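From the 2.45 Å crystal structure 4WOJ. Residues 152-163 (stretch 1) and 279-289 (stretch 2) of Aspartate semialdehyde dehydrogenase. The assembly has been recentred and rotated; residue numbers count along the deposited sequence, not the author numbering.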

# COMPACT_ATOMS: atom_id res chain seq x y z
N GLY B 152 1.16 18.61 14.57
CA GLY B 152 1.31 18.94 15.97
C GLY B 152 2.70 18.60 16.48
O GLY B 152 3.12 19.14 17.47
N LEU B 153 3.37 17.69 15.80
CA LEU B 153 4.79 17.42 16.03
C LEU B 153 5.70 18.41 15.24
O LEU B 153 6.75 18.83 15.73
N LEU B 154 5.27 18.80 14.05
CA LEU B 154 6.11 19.66 13.20
C LEU B 154 6.20 21.07 13.75
O LEU B 154 7.27 21.68 13.77
N LYS B 155 5.08 21.58 14.23
CA LYS B 155 5.02 22.90 14.84
C LYS B 155 6.00 23.01 16.01
O LYS B 155 6.63 24.03 16.20
N GLU B 156 6.10 21.97 16.82
CA GLU B 156 7.06 21.97 17.92
C GLU B 156 8.47 21.60 17.48
O GLU B 156 9.31 21.36 18.31
N ASP B 157 8.72 21.57 16.18
CA ASP B 157 9.99 21.13 15.64
C ASP B 157 10.50 19.86 16.30
O ASP B 157 11.70 19.75 16.62
N LEU B 158 9.61 18.88 16.50
CA LEU B 158 9.99 17.62 17.16
C LEU B 158 10.41 16.49 16.21
O LEU B 158 10.92 15.46 16.65
N VAL B 159 10.26 16.70 14.91
CA VAL B 159 10.49 15.62 13.95
C VAL B 159 11.87 15.78 13.33
O VAL B 159 12.15 16.83 12.73
N GLU B 160 12.69 14.72 13.45
CA GLU B 160 14.06 14.65 12.92
C GLU B 160 14.04 14.16 11.47
O GLU B 160 14.71 14.74 10.63
N TRP B 161 13.31 13.06 11.21
CA TRP B 161 12.93 12.66 9.85
C TRP B 161 11.66 11.82 9.74
O TRP B 161 11.15 11.34 10.73
N VAL B 162 11.19 11.62 8.50
CA VAL B 162 10.00 10.83 8.17
C VAL B 162 10.18 9.85 7.01
O VAL B 162 10.45 10.28 5.89
N ASN B 163 10.02 8.56 7.26
CA ASN B 163 9.83 7.61 6.17
C ASN B 163 8.34 7.53 5.88
O ASN B 163 7.57 7.27 6.83
N ALA B 279 1.63 5.04 5.42
CA ALA B 279 2.32 4.52 6.58
C ALA B 279 3.59 5.35 6.89
O ALA B 279 4.51 5.44 6.10
N LEU B 280 3.62 5.94 8.07
CA LEU B 280 4.66 6.84 8.43
C LEU B 280 5.49 6.19 9.48
O LEU B 280 4.98 5.54 10.38
N THR B 281 6.81 6.35 9.34
CA THR B 281 7.75 5.98 10.39
C THR B 281 8.54 7.24 10.67
O THR B 281 9.24 7.75 9.81
N VAL B 282 8.34 7.77 11.86
CA VAL B 282 8.82 9.12 12.19
C VAL B 282 9.84 9.03 13.30
O VAL B 282 9.56 8.42 14.35
N LYS B 283 11.04 9.60 13.05
CA LYS B 283 12.07 9.67 14.08
C LYS B 283 11.95 11.04 14.72
O LYS B 283 11.91 12.04 14.04
N LEU B 284 11.87 11.06 16.05
CA LEU B 284 11.72 12.30 16.81
C LEU B 284 13.06 12.88 17.25
O LEU B 284 14.06 12.20 17.28
N ARG B 285 13.07 14.16 17.59
CA ARG B 285 14.29 14.76 18.14
C ARG B 285 14.46 14.43 19.62
O ARG B 285 15.54 14.59 20.16
N GLN B 286 13.39 14.02 20.27
CA GLN B 286 13.35 13.71 21.69
C GLN B 286 12.50 12.49 21.88
O GLN B 286 11.51 12.32 21.18
N LYS B 287 12.84 11.68 22.87
CA LYS B 287 12.00 10.55 23.22
C LYS B 287 10.74 11.05 23.92
O LYS B 287 10.79 11.89 24.79
N LEU B 288 9.61 10.53 23.48
CA LEU B 288 8.32 10.93 23.96
C LEU B 288 7.50 9.68 24.21
O LEU B 288 7.57 8.74 23.46
N THR B 289 6.72 9.67 25.26
CA THR B 289 5.84 8.54 25.46
C THR B 289 4.78 8.50 24.34
O THR B 289 4.58 9.46 23.59

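Of the 914 Å² buried between the two stretches, the three largest shares belong to Arg285 (122 Å²), Lys283 (102 Å²) and Leu158 (94 Å²). The frame beneath them is a short antiparallel ladder between strands 161-163 and 279-284, whose N-to-C directions differ by 158°. Trp161 and Asn163 form hydrogen-bonded pairs with Lys283 and Thr281, and these four side chains lie on one face; Val162 and Val282, a non-hydrogen-bonded pair, point to the other. Between Val159 and Trp161 the register shifts by one residue, a beta bulge in which Lys283 O accepts from both Glu160 N (2.9 Å) and, weakly, Trp161 N (3.3 Å).

Arg285 leaves its backbone sideways, and chi1 of -62° (m) with chi2 and chi3 both t extends it so that its end comes nearer the first stretch. Its guanidinium is held by Asp157 at two points: Arg285 NE donates to Asp157 O (3.0 Å, 138°), and Arg285 NH2 forms a salt bridge with Asp157 OD1 (3.0 Å), whose N-H...O angle of 170° marks a nearly straight hydrogen bond. Asp157, with chi1 t, thus contributes both backbone and carboxylate. Val159 O and Glu160 CA lie over one face of the guanidinium; the Val159 O to Arg285 NH2 separation of 3.2 Å is short, but the angle is too poor for a hydrogen bond. The backbone of Arg285 is also fixed, its N donating to Leu158 O at 2.7 Å.

Lys283 runs extended through chi3 (t, t, t) before chi4 turns to p. Lys283 CB sits 3.7 Å from the centroid of the Trp161 six-membered ring and 15° off the ring normal, a CH-pi contact over the face. Further along, Lys283 CD approaches Trp161 NE1 to 3.4 Å and Glu160 OE2 to 3.7 Å, so the aliphatic part of the chain supplies the packing, while NZ finds its hydrogen bond elsewhere in the structure. The p rotamer of Trp161 (chi1 57°) also brings CZ3 to 3.3 Å from Thr281 O, which lies at the ring edge.

Leu158, in the m,t rotamer, packs apolar surface: its CD1 is 4.1 Å from Leu288 CD1, and its CB is 4.5 Å from Leu284 CD2. Leu153, whose CA-to-CB bond points toward the second stretch, reaches the same leucines, its CD2 lying 4.3 Å from Leu284 CD2 and 4.4 Å from Leu288 CD1. The apolar packing continues through the valines, all with chi1 t: Val159 CG1 meets Val282 CG1 at 3.8 Å, and Val162 CG1 meets Val282 CG2 at 4.3 Å and Leu280 CD2 at 4.2 Å.

At the far end of the ladder, Asn163 (t) and Thr281 (m) approach CB to CB at 4.1 Å, and a water links their polar ends. It accepts from Asn163 ND2 (2.6 Å) and donates to Thr281 OG1 (2.8 Å) and Ala279 O (3.2 Å), tying both stretches together.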

# COMPACT_ATOMS: atom_id res chain seq x y z
CB LEU B 153 5.09 15.96 15.68
CG LEU B 153 4.34 14.92 16.53
CD1 LEU B 153 4.42 13.54 15.91
CD2 LEU B 153 4.90 14.84 17.93
CB LEU B 154 5.61 19.69 11.78
CG LEU B 154 5.56 18.33 11.11
CD1 LEU B 154 4.54 18.32 9.99
CD2 LEU B 154 6.93 17.93 10.59
CB LYS B 155 3.63 23.18 15.38
CG LYS B 155 2.55 23.36 14.33
CD LYS B 155 1.19 23.31 15.02
CE LYS B 155 0.07 23.82 14.12
NZ LYS B 155 -1.11 24.22 14.93
CB GLU B 156 6.61 21.03 19.00
CG GLU B 156 5.25 21.41 19.55
CD GLU B 156 5.04 20.87 20.92
OE1 GLU B 156 6.04 20.58 21.63
OE2 GLU B 156 3.87 20.76 21.27
CB ASP B 157 11.04 22.24 15.76
CG ASP B 157 12.21 22.02 14.83
OD1 ASP B 157 12.05 21.32 13.78
OD2 ASP B 157 13.31 22.54 15.14
CB LEU B 158 8.87 17.16 18.09
CG LEU B 158 8.73 18.04 19.35
CD1 LEU B 158 7.56 17.61 20.19
CD2 LEU B 158 9.99 18.01 20.22
CB VAL B 159 9.44 15.67 12.82
CG1 VAL B 159 9.76 14.66 11.74
CG2 VAL B 159 8.05 15.46 13.39
CB GLU B 160 14.94 13.72 13.76
CG GLU B 160 16.45 13.89 13.51
CD GLU B 160 17.33 13.11 14.48
OE1 GLU B 160 17.22 13.29 15.72
OE2 GLU B 160 18.16 12.32 14.02
CB TRP B 161 14.06 11.95 9.11
CG TRP B 161 14.66 10.73 9.71
CD1 TRP B 161 15.95 10.62 10.17
CD2 TRP B 161 14.07 9.41 9.83
NE1 TRP B 161 16.18 9.35 10.58
CE2 TRP B 161 15.06 8.58 10.39
CE3 TRP B 161 12.81 8.86 9.53
CZ2 TRP B 161 14.84 7.23 10.68
CZ3 TRP B 161 12.58 7.52 9.82
CH2 TRP B 161 13.59 6.72 10.39
CB VAL B 162 8.82 11.75 7.74
CG1 VAL B 162 7.56 10.95 7.58
CG2 VAL B 162 8.64 12.90 8.72
CB ASN B 163 10.31 6.25 6.55
CG ASN B 163 10.33 5.31 5.35
OD1 ASN B 163 11.28 5.33 4.58
ND2 ASN B 163 9.32 4.46 5.22
CB ALA B 279 2.68 3.08 6.35
CB LEU B 280 4.10 8.14 8.95
CG LEU B 280 3.23 8.94 7.99
CD1 LEU B 280 2.98 10.28 8.63
CD2 LEU B 280 3.84 9.14 6.62
CB THR B 281 8.63 4.82 9.97
OG1 THR B 281 7.79 3.70 9.60
CG2 THR B 281 9.54 4.39 11.09
CB VAL B 282 7.69 10.03 12.67
CG1 VAL B 282 8.20 11.43 12.84
CG2 VAL B 282 6.52 10.03 11.68
CB LYS B 283 13.45 9.51 13.50
CG LYS B 283 14.54 9.51 14.55
CD LYS B 283 15.91 9.37 13.93
CE LYS B 283 16.93 8.93 14.94
NZ LYS B 283 16.80 7.48 15.24
CB LEU B 284 10.82 12.05 18.04
CG LEU B 284 9.34 11.70 17.73
CD1 LEU B 284 8.62 11.38 19.00
CD2 LEU B 284 8.63 12.83 17.01
CB ARG B 285 14.29 16.28 17.99
CG ARG B 285 14.25 16.76 16.56
CD ARG B 285 14.71 18.20 16.48
NE ARG B 285 14.20 18.86 15.26
CZ ARG B 285 14.69 18.67 14.05
NH1 ARG B 285 15.71 17.82 13.84
NH2 ARG B 285 14.18 19.34 13.02
CB GLN B 286 12.60 14.80 22.44
CG GLN B 286 13.35 16.08 22.75
CD GLN B 286 12.40 17.23 23.00
OE1 GLN B 286 11.27 17.03 23.46
NE2 GLN B 286 12.84 18.45 22.69
CB LYS B 287 12.77 9.53 24.05
CG LYS B 287 13.83 8.82 23.20
CD LYS B 287 15.27 9.14 23.55
CE LYS B 287 16.18 8.77 22.37
NZ LYS B 287 17.60 8.49 22.72
CB LEU B 288 7.60 11.74 22.90
CG LEU B 288 8.04 13.16 22.62
CD1 LEU B 288 7.07 13.77 21.63
CD2 LEU B 288 8.03 13.97 23.89
CB THR B 289 5.15 8.59 26.82
OG1 THR B 289 4.38 9.79 26.91
CG2 THR B 289 6.19 8.57 27.91
O HOH W 1 7.36 4.30 6.86